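Local structure of hypothetical protein (Parabacteroides merdae, 4OO3) at residues Q235-R240 and Y292-V297; S164-V169 and M363-A368; Y104-L109 and F135-Q140; L342-V347 and A353-D358. The protein is of unknown function but is probably an NAD(P)-dependent oxidoreductase, with a Rossmann-type nucleotide-binding domain joined to a C-terminal domain of a putative oxidoreductase family. One frame throughout, in Å; residues are numbered along the deposited sequence.

Contact 1: residues Q235-R240 and Y292-V297; sequences QIIDYR and YKIKGV
Lys295 reaches across to Gln235 and, on the way, passes Ile237, so a single side chain shows how a lysine can serve an apolar and a polar neighbour at once. Its CB points toward 235-240. With CG anti to the carbonyl carbon (chi1 -50°) and further bends along the chain, the aliphatic part turns so that CE lies 4.3 Å from Ile237 CD1 and 3.1 Å from Gln235 OE1. The tip follows: NZ donates to Gln235 OE1 over 2.8 Å and arrives nearly in line with the carbonyl, at a C=O...donor angle of 168°. A water that donates to Ile236 O accepts from the same NZ, though weakly. Lys295 is the first of the two central residues of the turn that closes a beta hairpin. This type I' turn, from Ile294 to Val297, connects strands 282-294 and 297-306, and Gly296, also at positive phi, is the second central residue. An alanine in place of Gln235 has no amide oxygen to offer, and the ammonium group of Lys295 would probably be left with the weak water bond and be freer to swing. Beneath the polar pair, Ile237 CD1 meets Ile294 CD1 at 4.0 Å, the two side chains crossing at about a right angle. Ile237 also touches Ala425 of helix 419-439, whereas Ile294 rests on Val227 and Gln228 of helix 220-231.

Contact 2: residues S164-V169 and M363-A368; sequences STIPAV and MEKVSA
Val169 N donates to Ile166 O over 2.8 Å, a bond that folds the backbone back on itself where Ile166, the residue that reaches across to Val366 and Lys365, leads into helix 167-170. No hydrogen bond spans the two segments, and the contact rests on how one isoleucine is aimed. The CA atoms of Ile166 and Val366 are nearest each other across the segments, yet 9.5 Å apart, and side chains must bridge that distance. Ile166 does so with its longer branch: CG1 stands anti to the carbonyl carbon (chi1 -54°) and the chain then runs on extended, which carries CD1 to the surface of helix 352-369. There CD1 meets Val366 CG2 at 3.7 Å, the branch of the valine that lies beside its backbone N. The same methyl has Lys365 NZ 4.1 Å away, a looser approach of an apolar group to a charged one. The ammonium group is not held by Ile166, however; its polar partner is Glu162, with which it forms a salt bridge. The bent lysine chain thus brings its tip alongside the isoleucine methyl as it reaches a carboxylate of the preceding helix, 155-164. Further along the short helix, Ala168 packs on Asp358 and Ser362, and Ser362 also meets Ile166 and Val169. The junction between helices 155-164 and 167-170 is in this way laid along helix 352-369, from Asp358 through Ser362 to Val366, while Met363, deposited as selenomethionine, touches Val373 in the loop that leads to strand 374-379.

Contact 3: residues Y104-L109 and F135-Q140; sequences YIKKTL and FAIAKQ
Successive crossover helices of the Rossmann fold meet here, Leu109 and Lys106 of helix 98-110 facing Ile137 and Ala138 of helix 125-140. The parallel strand 114-117 comes between them in the chain, and each helix is the connection of a beta-alpha-beta unit. As expected of neighbours in such a layer, they run nearly parallel: the segment axes come within 9.5 Å of each other and differ by 16° in direction. Ile137 works with both of its branches. Its CG2, anti to the backbone N, presses on Leu109, 3.9 Å from CB and equally near the carbonyl carbon C, whereas CG1 stands anti to the carbonyl carbon (chi1 -67°) and extends CD1 to Lys106 CG, also at 3.9 Å. The lysine therefore contributes the aliphatic root of its chain. Closer to the sheet, Leu109 CD2 faces Ala138 CB across 4.3 Å, the small alanine letting the backbones draw near, and Leu109 continues onto Val115 of strand 114-117. Within the first helix, Thr108 OG1 donates to Tyr104 O over 2.8 Å from above the carbonyl plane, on the face opposite to that used by Thr108 N. Since the two segments share no hydrogen bond, their interface depends on fitted methyl and methylene surfaces, an apolar chemistry that sets few directional demands on the helix pair.

Contact 4: residues L342-V347 and A353-D358; sequences LFVEAV and AAYEKD
Strand 342-346 passes beside helix 353-358 with Ala346 and Tyr355 as the nearest backbone pair, their CA atoms 8.2 Å apart, and the alternation of the strand directs Val344 and Ala346 toward the helix while Glu345 points away. One aromatic side chain spans the gap. Tyr355 holds CG anti to its backbone N (chi1 -178°), which sends the ring from the helix down onto the strand. Val344 CG1 meets the ring at its edge, near the ring plane, and comes within 3.4 Å of Tyr355 OH, with CZ further back at 4.4 Å. Ala346 CB approaches the same ring obliquely, 4.0 Å from CE2 and 4.1 Å from CD2. The two strand residues thus touch different parts of the ring, Val344 at the phenol end and Ala346 nearer the root. Buried though it is, the hydroxyl is satisfied, since Tyr355 OH is hydrogen-bonded to the backbone Val169 O. Around this site, Ala326 also touches Tyr355, and Leu163 of helix 155-164 touches Val344. On the other side of the strand, Glu345 makes a salt bridge with Arg331. This is a strand-to-helix connection in an alpha/beta domain, the helix packed on one face of an antiparallel part of a mixed sheet, here within the putative oxidoreductase C-terminal family region, where a short loop leads from strand 341-346 into helix 352-369.

Read from the N terminus, contact 3 closes first, a short loop inside the Rossmann domain that joins two crossover helices. All later contacts belong to the C-terminal domain. Residues 164-169 open contact 2, whose partner 363-368 comes nearly two hundred residues later. Within that wide loop, contact 1 closes, fastening a hairpin end to 235-240, and then contact 4, a tight strand-to-helix return; these two lie in series and reach the same mixed sheet. Contacts 2 and 4 share helix 352-369 and touch each other, their centres about 11 Å apart. Contact 3 touches none of the others, though its helix 125-140 meets Tyr239 of contact 1 through Phe128; its centre lies about 47 Å from that of contact 4.

Contact 1: residues Q235-R240 and Y292-V297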
loop_
_atom_site.group_PDB
_atom_site.type_symbol
_atom_site.label_atom_id
_atom_site.label_comp_id
_atom_site.label_asym_id
_atom_site.label_seq_id
_atom_site.Cartn_x
_atom_site.Cartn_y
_atom_site.Cartn_z
ATOM N N GLN A 235 -5.580 -17.838 -1.055
ATOM C CA GLN A 235 -4.735 -18.908 -0.524
ATOM C C GLN A 235 -3.945 -18.385 0.671
ATOM O O GLN A 235 -3.362 -17.298 0.609
ATOM C CB GLN A 235 -3.765 -19.418 -1.589
ATOM C CG GLN A 235 -4.443 -19.996 -2.821
ATOM C CD GLN A 235 -3.447 -20.390 -3.888
ATOM O OE1 GLN A 235 -2.391 -20.941 -3.590
ATOM N NE2 GLN A 235 -3.772 -20.100 -5.141
ATOM N N ILE A 236 -3.931 -19.168 1.750
ATOM C CA ILE A 236 -3.184 -18.836 2.956
ATOM C C ILE A 236 -1.710 -19.090 2.694
ATOM O O ILE A 236 -1.333 -20.205 2.367
ATOM C CB ILE A 236 -3.652 -19.689 4.153
ATOM C CG1 ILE A 236 -5.122 -19.379 4.466
ATOM C CG2 ILE A 236 -2.769 -19.445 5.373
ATOM C CD1 ILE A 236 -5.697 -20.135 5.639
ATOM N N ILE A 237 -0.881 -18.057 2.817
ATOM C CA ILE A 237 0.562 -18.201 2.615
ATOM C C ILE A 237 1.226 -18.418 3.974
ATOM O O ILE A 237 1.087 -17.582 4.873
ATOM C CB ILE A 237 1.184 -16.955 1.944
ATOM C CG1 ILE A 237 0.411 -16.538 0.676
ATOM C CG2 ILE A 237 2.658 -17.191 1.623
ATOM C CD1 ILE A 237 0.418 -17.553 -0.449
ATOM N N ASP A 238 1.923 -19.545 4.129
ATOM C CA ASP A 238 2.694 -19.829 5.333
ATOM C C ASP A 238 4.121 -19.359 5.080
ATOM O O ASP A 238 4.860 -19.987 4.326
ATOM C CB ASP A 238 2.666 -21.328 5.655
ATOM C CG ASP A 238 3.422 -21.678 6.940
ATOM O OD1 ASP A 238 4.055 -20.788 7.553
ATOM O OD2 ASP A 238 3.390 -22.862 7.334
ATOM N N TYR A 239 4.515 -18.261 5.716
ATOM C CA TYR A 239 5.796 -17.636 5.398
ATOM C C TYR A 239 6.980 -18.504 5.822
ATOM O O TYR A 239 8.070 -18.384 5.267
ATOM C CB TYR A 239 5.883 -16.209 5.970
ATOM C CG TYR A 239 6.172 -16.094 7.447
ATOM C CD1 TYR A 239 7.468 -16.216 7.926
ATOM C CD2 TYR A 239 5.155 -15.839 8.364
ATOM C CE1 TYR A 239 7.746 -16.115 9.273
ATOM C CE2 TYR A 239 5.425 -15.728 9.714
ATOM C CZ TYR A 239 6.724 -15.870 10.155
ATOM O OH TYR A 239 7.025 -15.772 11.479
ATOM N N ARG A 240 6.757 -19.391 6.788
ATOM C CA ARG A 240 7.785 -20.346 7.208
ATOM C C ARG A 240 8.104 -21.396 6.135
ATOM O O ARG A 240 9.214 -21.929 6.100
ATOM C CB ARG A 240 7.369 -21.032 8.511
ATOM C CG ARG A 240 7.242 -20.070 9.681
ATOM C CD ARG A 240 7.030 -20.802 10.992
ATOM N NE ARG A 240 6.788 -19.885 12.108
ATOM C CZ ARG A 240 5.628 -19.280 12.365
ATOM N NH1 ARG A 240 4.569 -19.469 11.583
ATOM N NH2 ARG A 240 5.523 -18.472 13.417
ATOM N N TYR A 292 12.097 -13.283 -5.182
ATOM C CA TYR A 292 11.768 -14.313 -4.218
ATOM C C TYR A 292 10.868 -15.364 -4.841
ATOM O O TYR A 292 10.191 -15.110 -5.842
ATOM C CB TYR A 292 11.082 -13.701 -2.997
ATOM C CG TYR A 292 9.765 -12.999 -3.286
ATOM C CD1 TYR A 292 9.741 -11.705 -3.792
ATOM C CD2 TYR A 292 8.544 -13.622 -3.031
ATOM C CE1 TYR A 292 8.540 -11.057 -4.049
ATOM C CE2 TYR A 292 7.339 -12.980 -3.282
ATOM C CZ TYR A 292 7.342 -11.697 -3.791
ATOM O OH TYR A 292 6.152 -11.044 -4.049
ATOM N N LYS A 293 10.864 -16.544 -4.236
ATOM C CA LYS A 293 9.941 -17.595 -4.628
ATOM C C LYS A 293 8.793 -17.638 -3.636
ATOM O O LYS A 293 9.009 -17.606 -2.422
ATOM C CB LYS A 293 10.653 -18.942 -4.706
ATOM C CG LYS A 293 11.510 -19.067 -5.950
ATOM C CD LYS A 293 12.253 -20.385 -6.028
ATOM C CE LYS A 293 12.813 -20.583 -7.429
ATOM N NZ LYS A 293 13.914 -21.578 -7.466
ATOM N N ILE A 294 7.575 -17.674 -4.170
ATOM C CA ILE A 294 6.371 -17.829 -3.375
ATOM C C ILE A 294 5.648 -19.073 -3.889
ATOM O O ILE A 294 5.146 -19.087 -5.014
ATOM C CB ILE A 294 5.470 -16.568 -3.409
ATOM C CG1 ILE A 294 4.070 -16.904 -2.882
ATOM C CG2 ILE A 294 5.366 -15.989 -4.811
ATOM C CD1 ILE A 294 3.258 -15.697 -2.480
ATOM N N LYS A 295 5.627 -20.117 -3.058
ATOM C CA LYS A 295 5.085 -21.423 -3.428
ATOM C C LYS A 295 5.631 -21.895 -4.769
ATOM O O LYS A 295 4.875 -22.322 -5.642
ATOM C CB LYS A 295 3.552 -21.397 -3.452
ATOM C CG LYS A 295 2.954 -20.793 -2.195
ATOM C CD LYS A 295 1.740 -21.546 -1.689
ATOM C CE LYS A 295 0.509 -21.279 -2.528
ATOM N NZ LYS A 295 -0.341 -22.497 -2.604
ATOM N N GLY A 296 6.948 -21.798 -4.927
ATOM C CA GLY A 296 7.632 -22.303 -6.120
ATOM C C GLY A 296 7.683 -21.325 -7.280
ATOM O O GLY A 296 8.413 -21.558 -8.239
ATOM N N VAL A 297 6.921 -20.231 -7.193
ATOM C CA VAL A 297 6.825 -19.245 -8.273
ATOM C C VAL A 297 7.792 -18.100 -8.009
ATOM O O VAL A 297 7.721 -17.468 -6.962
ATOM C CB VAL A 297 5.394 -18.670 -8.382
ATOM C CG1 VAL A 297 5.306 -17.655 -9.517
ATOM C CG2 VAL A 297 4.388 -19.789 -8.585
HETATM O O HOH W 1 -0.383 -21.864 0.504
#

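Contact 2: residues S164-V169 and M363-A368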
loop_
_atom_site.group_PDB
_atom_site.type_symbol
_atom_site.label_atom_id
_atom_site.label_comp_id
_atom_site.label_asym_id
_atom_site.label_seq_id
_atom_site.Cartn_x
_atom_site.Cartn_y
_atom_site.Cartn_z
ATOM N N SER A 164 -6.665 -14.145 -14.468
ATOM C CA SER A 164 -5.693 -15.172 -14.098
ATOM C C SER A 164 -6.349 -16.440 -13.558
ATOM O O SER A 164 -5.752 -17.514 -13.613
ATOM C CB SER A 164 -4.712 -14.632 -13.061
ATOM O OG SER A 164 -5.315 -14.506 -11.779
ATOM N N THR A 165 -7.567 -16.306 -13.030
ATOM C CA THR A 165 -8.347 -17.447 -12.542
ATOM C C THR A 165 -9.183 -18.142 -13.625
ATOM O O THR A 165 -9.894 -19.097 -13.322
ATOM C CB THR A 165 -9.310 -17.027 -11.417
ATOM O OG1 THR A 165 -10.188 -16.008 -11.902
ATOM C CG2 THR A 165 -8.545 -16.507 -10.209
ATOM N N ILE A 166 -9.100 -17.676 -14.872
ATOM C CA ILE A 166 -9.836 -18.291 -15.984
ATOM C C ILE A 166 -8.868 -19.096 -16.864
ATOM O O ILE A 166 -8.149 -18.523 -17.682
ATOM C CB ILE A 166 -10.578 -17.234 -16.832
ATOM C CG1 ILE A 166 -11.469 -16.370 -15.935
ATOM C CG2 ILE A 166 -11.426 -17.913 -17.898
ATOM C CD1 ILE A 166 -12.124 -15.199 -16.637
ATOM N N PRO A 167 -8.846 -20.431 -16.695
ATOM C CA PRO A 167 -7.898 -21.287 -17.412
ATOM C C PRO A 167 -7.907 -21.125 -18.937
ATOM O O PRO A 167 -6.849 -21.216 -19.577
ATOM C CB PRO A 167 -8.348 -22.697 -17.037
ATOM C CG PRO A 167 -9.023 -22.550 -15.722
ATOM C CD PRO A 167 -9.659 -21.196 -15.732
ATOM N N ALA A 168 -9.092 -20.900 -19.504
ATOM C CA ALA A 168 -9.227 -20.668 -20.938
ATOM C C ALA A 168 -8.430 -19.447 -21.394
ATOM O O ALA A 168 -7.907 -19.415 -22.509
ATOM C CB ALA A 168 -10.693 -20.508 -21.304
ATOM N N VAL A 169 -8.334 -18.448 -20.523
ATOM C CA VAL A 169 -7.600 -17.220 -20.829
ATOM C C VAL A 169 -6.112 -17.322 -20.461
ATOM O O VAL A 169 -5.249 -17.104 -21.305
ATOM C CB VAL A 169 -8.233 -16.020 -20.089
ATOM C CG1 VAL A 169 -7.484 -14.737 -20.396
ATOM C CG2 VAL A 169 -9.700 -15.886 -20.466
HETATM N N MSE A 363 -14.865 -13.691 -21.971
HETATM C CA MSE A 363 -15.158 -12.277 -21.717
HETATM C C MSE A 363 -16.615 -12.049 -21.406
HETATM O O MSE A 363 -16.959 -11.076 -20.733
HETATM C CB MSE A 363 -14.733 -11.400 -22.892
HETATM C CG MSE A 363 -13.221 -11.196 -22.942
HETATM SE SE MSE A 363 -12.477 -10.463 -21.264
HETATM C CE MSE A 363 -13.393 -8.717 -21.253
ATOM N N GLU A 364 -17.487 -12.939 -21.874
ATOM C CA GLU A 364 -18.892 -12.891 -21.475
ATOM C C GLU A 364 -19.008 -12.946 -19.945
ATOM O O GLU A 364 -19.690 -12.123 -19.335
ATOM C CB GLU A 364 -19.669 -14.039 -22.119
ATOM C CG GLU A 364 -19.794 -13.911 -23.631
ATOM C CD GLU A 364 -20.433 -15.121 -24.288
ATOM O OE1 GLU A 364 -20.846 -16.060 -23.572
ATOM O OE2 GLU A 364 -20.518 -15.129 -25.534
ATOM N N LYS A 365 -18.319 -13.909 -19.342
ATOM C CA LYS A 365 -18.267 -14.050 -17.885
ATOM C C LYS A 365 -17.685 -12.788 -17.217
ATOM O O LYS A 365 -18.217 -12.314 -16.215
ATOM C CB LYS A 365 -17.492 -15.338 -17.516
ATOM C CG LYS A 365 -16.561 -15.295 -16.302
ATOM C CD LYS A 365 -17.301 -15.293 -14.967
ATOM C CE LYS A 365 -16.443 -15.872 -13.847
ATOM N NZ LYS A 365 -15.051 -15.337 -13.840
ATOM N N VAL A 366 -16.618 -12.239 -17.797
ATOM C CA VAL A 366 -15.935 -11.054 -17.253
ATOM C C VAL A 366 -16.794 -9.785 -17.348
ATOM O O VAL A 366 -16.771 -8.950 -16.450
ATOM C CB VAL A 366 -14.579 -10.820 -17.965
ATOM C CG1 VAL A 366 -13.908 -9.543 -17.477
ATOM C CG2 VAL A 366 -13.658 -12.015 -17.751
ATOM N N SER A 367 -17.536 -9.650 -18.442
ATOM C CA SER A 367 -18.460 -8.527 -18.645
ATOM C C SER A 367 -19.590 -8.530 -17.630
ATOM O O SER A 367 -20.071 -7.473 -17.234
ATOM C CB SER A 367 -19.068 -8.581 -20.050
ATOM O OG SER A 367 -18.059 -8.567 -21.037
ATOM N N ALA A 368 -20.024 -9.723 -17.231
ATOM C CA ALA A 368 -21.012 -9.862 -16.165
ATOM C C ALA A 368 -20.473 -9.249 -14.875
ATOM O O ALA A 368 -21.153 -8.450 -14.236
ATOM C CB ALA A 368 -21.372 -11.327 -15.952
#

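Contact 3: residues Y104-L109 and F135-Q140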
loop_
_atom_site.group_PDB
_atom_site.type_symbol
_atom_site.label_atom_id
_atom_site.label_comp_id
_atom_site.label_asym_id
_atom_site.label_seq_id
_atom_site.Cartn_x
_atom_site.Cartn_y
_atom_site.Cartn_z
ATOM N N TYR A 104 4.065 1.573 18.925
ATOM C CA TYR A 104 2.742 2.161 19.117
ATOM C C TYR A 104 1.651 1.108 18.977
ATOM O O TYR A 104 0.749 1.013 19.806
ATOM C CB TYR A 104 2.442 3.225 18.055
ATOM C CG TYR A 104 3.182 4.543 18.129
ATOM C CD1 TYR A 104 3.879 4.945 19.270
ATOM C CD2 TYR A 104 3.131 5.419 17.048
ATOM C CE1 TYR A 104 4.519 6.174 19.311
ATOM C CE2 TYR A 104 3.770 6.640 17.080
ATOM C CZ TYR A 104 4.459 7.013 18.211
ATOM O OH TYR A 104 5.086 8.236 18.215
ATOM N N ILE A 105 1.719 0.343 17.893
ATOM C CA ILE A 105 0.713 -0.677 17.609
ATOM C C ILE A 105 0.626 -1.708 18.727
ATOM O O ILE A 105 -0.466 -2.054 19.163
ATOM C CB ILE A 105 0.970 -1.366 16.246
ATOM C CG1 ILE A 105 0.642 -0.395 15.102
ATOM C CG2 ILE A 105 0.127 -2.630 16.107
ATOM C CD1 ILE A 105 0.994 -0.895 13.713
ATOM N N LYS A 106 1.767 -2.202 19.188
ATOM C CA LYS A 106 1.775 -3.211 20.244
ATOM C C LYS A 106 1.073 -2.717 21.523
ATOM O O LYS A 106 0.202 -3.397 22.070
ATOM C CB LYS A 106 3.209 -3.649 20.570
ATOM C CG LYS A 106 3.267 -4.964 21.326
ATOM C CD LYS A 106 4.510 -5.080 22.185
ATOM C CE LYS A 106 4.401 -4.252 23.455
ATOM N NZ LYS A 106 5.304 -4.780 24.517
ATOM N N LYS A 107 1.443 -1.527 21.984
ATOM C CA LYS A 107 0.910 -0.997 23.243
ATOM C C LYS A 107 -0.575 -0.702 23.149
ATOM O O LYS A 107 -1.304 -0.823 24.137
ATOM C CB LYS A 107 1.656 0.263 23.663
ATOM C CG LYS A 107 3.147 0.039 23.849
ATOM C CD LYS A 107 3.738 1.021 24.836
ATOM C CE LYS A 107 3.426 0.594 26.259
ATOM N NZ LYS A 107 3.868 1.620 27.230
ATOM N N THR A 108 -1.021 -0.320 21.957
ATOM C CA THR A 108 -2.429 -0.043 21.729
ATOM C C THR A 108 -3.259 -1.325 21.796
ATOM O O THR A 108 -4.328 -1.343 22.395
ATOM C CB THR A 108 -2.635 0.662 20.380
ATOM O OG1 THR A 108 -1.882 1.880 20.365
ATOM C CG2 THR A 108 -4.083 0.983 20.166
ATOM N N LEU A 109 -2.766 -2.394 21.181
ATOM C CA LEU A 109 -3.472 -3.676 21.191
ATOM C C LEU A 109 -3.544 -4.275 22.599
ATOM O O LEU A 109 -4.591 -4.785 22.995
ATOM C CB LEU A 109 -2.811 -4.661 20.224
ATOM C CG LEU A 109 -2.899 -4.293 18.743
ATOM C CD1 LEU A 109 -1.865 -5.075 17.947
ATOM C CD2 LEU A 109 -4.298 -4.531 18.192
ATOM N N PHE A 135 0.092 -9.384 16.331
ATOM C CA PHE A 135 -0.956 -10.262 15.821
ATOM C C PHE A 135 -1.372 -11.321 16.841
ATOM O O PHE A 135 -2.545 -11.687 16.912
ATOM C CB PHE A 135 -0.545 -10.896 14.491
ATOM C CG PHE A 135 -0.747 -9.985 13.305
ATOM C CD1 PHE A 135 -2.007 -9.515 12.987
ATOM C CD2 PHE A 135 0.316 -9.610 12.511
ATOM C CE1 PHE A 135 -2.201 -8.681 11.907
ATOM C CE2 PHE A 135 0.128 -8.778 11.424
ATOM C CZ PHE A 135 -1.132 -8.311 11.121
ATOM N N ALA A 136 -0.417 -11.791 17.642
ATOM C CA ALA A 136 -0.718 -12.736 18.723
ATOM C C ALA A 136 -1.583 -12.074 19.799
ATOM O O ALA A 136 -2.544 -12.671 20.288
ATOM C CB ALA A 136 0.565 -13.278 19.332
ATOM N N ILE A 137 -1.249 -10.839 20.158
ATOM C CA ILE A 137 -2.036 -10.091 21.139
ATOM C C ILE A 137 -3.439 -9.808 20.608
ATOM O O ILE A 137 -4.423 -9.965 21.329
ATOM C CB ILE A 137 -1.350 -8.771 21.533
ATOM C CG1 ILE A 137 -0.052 -9.056 22.297
ATOM C CG2 ILE A 137 -2.274 -7.911 22.390
ATOM C CD1 ILE A 137 0.937 -7.909 22.228
ATOM N N ALA A 138 -3.534 -9.395 19.348
ATOM C CA ALA A 138 -4.832 -9.152 18.736
ATOM C C ALA A 138 -5.731 -10.393 18.823
ATOM O O ALA A 138 -6.894 -10.302 19.221
ATOM C CB ALA A 138 -4.659 -8.723 17.293
ATOM N N LYS A 139 -5.172 -11.544 18.459
ATOM C CA LYS A 139 -5.862 -12.839 18.522
ATOM C C LYS A 139 -6.287 -13.190 19.952
ATOM O O LYS A 139 -7.438 -13.536 20.194
ATOM C CB LYS A 139 -4.933 -13.924 17.970
ATOM C CG LYS A 139 -5.435 -15.363 18.036
ATOM C CD LYS A 139 -6.328 -15.734 16.859
ATOM C CE LYS A 139 -5.863 -17.022 16.184
ATOM N NZ LYS A 139 -5.684 -18.159 17.132
ATOM N N GLN A 140 -5.336 -13.115 20.880
ATOM C CA GLN A 140 -5.581 -13.368 22.309
ATOM C C GLN A 140 -6.710 -12.484 22.872
ATOM O O GLN A 140 -7.485 -12.928 23.721
ATOM C CB GLN A 140 -4.259 -13.190 23.095
ATOM C CG GLN A 140 -4.341 -12.560 24.484
ATOM C CD GLN A 140 -4.849 -13.506 25.559
ATOM O OE1 GLN A 140 -4.920 -14.719 25.363
ATOM N NE2 GLN A 140 -5.197 -12.948 26.711
#

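Contact 4: residues L342-V347 and A353-D358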
loop_
_atom_site.group_PDB
_atom_site.type_symbol
_atom_site.label_atom_id
_atom_site.label_comp_id
_atom_site.label_asym_id
_atom_site.label_seq_id
_atom_site.Cartn_x
_atom_site.Cartn_y
_atom_site.Cartn_z
ATOM N N LEU A 342 -4.412 -2.669 -19.144
ATOM C CA LEU A 342 -4.196 -4.111 -19.050
ATOM C C LEU A 342 -4.209 -4.750 -20.438
ATOM O O LEU A 342 -5.033 -4.394 -21.281
ATOM C CB LEU A 342 -5.285 -4.735 -18.165
ATOM C CG LEU A 342 -5.322 -6.256 -17.968
ATOM C CD1 LEU A 342 -4.024 -6.815 -17.401
ATOM C CD2 LEU A 342 -6.498 -6.605 -17.065
ATOM N N PHE A 343 -3.285 -5.687 -20.668
ATOM C CA PHE A 343 -3.206 -6.425 -21.928
ATOM C C PHE A 343 -3.148 -7.940 -21.710
ATOM O O PHE A 343 -2.583 -8.415 -20.728
ATOM C CB PHE A 343 -1.976 -5.978 -22.727
ATOM C CG PHE A 343 -2.005 -4.529 -23.130
ATOM C CD1 PHE A 343 -1.604 -3.544 -22.245
ATOM C CD2 PHE A 343 -2.431 -4.154 -24.397
ATOM C CE1 PHE A 343 -1.637 -2.210 -22.608
ATOM C CE2 PHE A 343 -2.460 -2.818 -24.771
ATOM C CZ PHE A 343 -2.060 -1.845 -23.876
ATOM N N VAL A 344 -3.743 -8.683 -22.643
ATOM C CA VAL A 344 -3.638 -10.138 -22.709
ATOM C C VAL A 344 -2.766 -10.495 -23.906
ATOM O O VAL A 344 -3.085 -10.135 -25.037
ATOM C CB VAL A 344 -5.020 -10.796 -22.909
ATOM C CG1 VAL A 344 -4.883 -12.309 -23.080
ATOM C CG2 VAL A 344 -5.949 -10.456 -21.752
ATOM N N GLU A 345 -1.670 -11.203 -23.657
ATOM C CA GLU A 345 -0.717 -11.543 -24.706
ATOM C C GLU A 345 -0.540 -13.049 -24.763
ATOM O O GLU A 345 -0.034 -13.653 -23.820
ATOM C CB GLU A 345 0.625 -10.857 -24.438
ATOM C CG GLU A 345 0.480 -9.396 -24.045
ATOM C CD GLU A 345 1.766 -8.595 -24.191
ATOM O OE1 GLU A 345 2.854 -9.203 -24.294
ATOM O OE2 GLU A 345 1.681 -7.353 -24.203
ATOM N N ALA A 346 -0.973 -13.663 -25.857
ATOM C CA ALA A 346 -0.860 -15.107 -25.985
ATOM C C ALA A 346 0.603 -15.499 -26.046
ATOM O O ALA A 346 1.436 -14.744 -26.556
ATOM C CB ALA A 346 -1.591 -15.599 -27.220
ATOM N N VAL A 347 0.908 -16.673 -25.500
ATOM C CA VAL A 347 2.249 -17.239 -25.565
ATOM C C VAL A 347 2.496 -17.693 -27.002
ATOM O O VAL A 347 1.570 -18.139 -27.678
ATOM C CB VAL A 347 2.399 -18.408 -24.562
ATOM C CG1 VAL A 347 3.667 -19.214 -24.813
ATOM C CG2 VAL A 347 2.382 -17.872 -23.134
ATOM N N ALA A 353 -6.215 -18.880 -33.460
ATOM C CA ALA A 353 -7.612 -18.863 -33.895
ATOM C C ALA A 353 -8.535 -19.420 -32.806
ATOM O O ALA A 353 -9.540 -18.800 -32.449
ATOM C CB ALA A 353 -7.769 -19.661 -35.183
ATOM N N ALA A 354 -8.176 -20.590 -32.283
ATOM C CA ALA A 354 -8.951 -21.255 -31.238
ATOM C C ALA A 354 -8.863 -20.515 -29.896
ATOM O O ALA A 354 -9.817 -20.516 -29.110
ATOM C CB ALA A 354 -8.479 -22.694 -31.080
ATOM N N TYR A 355 -7.716 -19.898 -29.631
ATOM C CA TYR A 355 -7.544 -19.107 -28.417
ATOM C C TYR A 355 -8.500 -17.908 -28.417
ATOM O O TYR A 355 -9.110 -17.602 -27.400
ATOM C CB TYR A 355 -6.086 -18.646 -28.256
ATOM C CG TYR A 355 -5.855 -17.857 -26.986
ATOM C CD1 TYR A 355 -5.979 -18.466 -25.741
ATOM C CD2 TYR A 355 -5.537 -16.505 -27.028
ATOM C CE1 TYR A 355 -5.789 -17.753 -24.576
ATOM C CE2 TYR A 355 -5.343 -15.782 -25.866
ATOM C CZ TYR A 355 -5.474 -16.411 -24.641
ATOM O OH TYR A 355 -5.289 -15.705 -23.481
ATOM N N GLU A 356 -8.645 -17.254 -29.566
ATOM C CA GLU A 356 -9.505 -16.074 -29.675
ATOM C C GLU A 356 -10.982 -16.383 -29.392
ATOM O O GLU A 356 -11.719 -15.517 -28.908
ATOM C CB GLU A 356 -9.350 -15.428 -31.056
ATOM C CG GLU A 356 -10.088 -14.103 -31.201
ATOM C CD GLU A 356 -9.534 -13.219 -32.303
ATOM O OE1 GLU A 356 -8.478 -13.550 -32.884
ATOM O OE2 GLU A 356 -10.159 -12.176 -32.584
ATOM N N LYS A 357 -11.400 -17.613 -29.686
ATOM C CA LYS A 357 -12.770 -18.052 -29.411
ATOM C C LYS A 357 -12.985 -18.354 -27.925
ATOM O O LYS A 357 -14.050 -18.064 -27.378
ATOM C CB LYS A 357 -13.130 -19.274 -30.258
ATOM C CG LYS A 357 -13.003 -19.032 -31.756
ATOM C CD LYS A 357 -13.952 -19.900 -32.571
ATOM C CE LYS A 357 -13.750 -21.385 -32.304
ATOM N NZ LYS A 357 -14.597 -22.232 -33.190
ATOM N N ASP A 358 -11.979 -18.942 -27.278
ATOM C CA ASP A 358 -12.008 -19.146 -25.823
ATOM C C ASP A 358 -12.028 -17.792 -25.127
ATOM O O ASP A 358 -12.716 -17.604 -24.122
ATOM C CB ASP A 358 -10.780 -19.939 -25.349
ATOM C CG ASP A 358 -10.757 -21.366 -25.876
ATOM O OD1 ASP A 358 -11.798 -22.054 -25.814
ATOM O OD2 ASP A 358 -9.688 -21.801 -26.352
#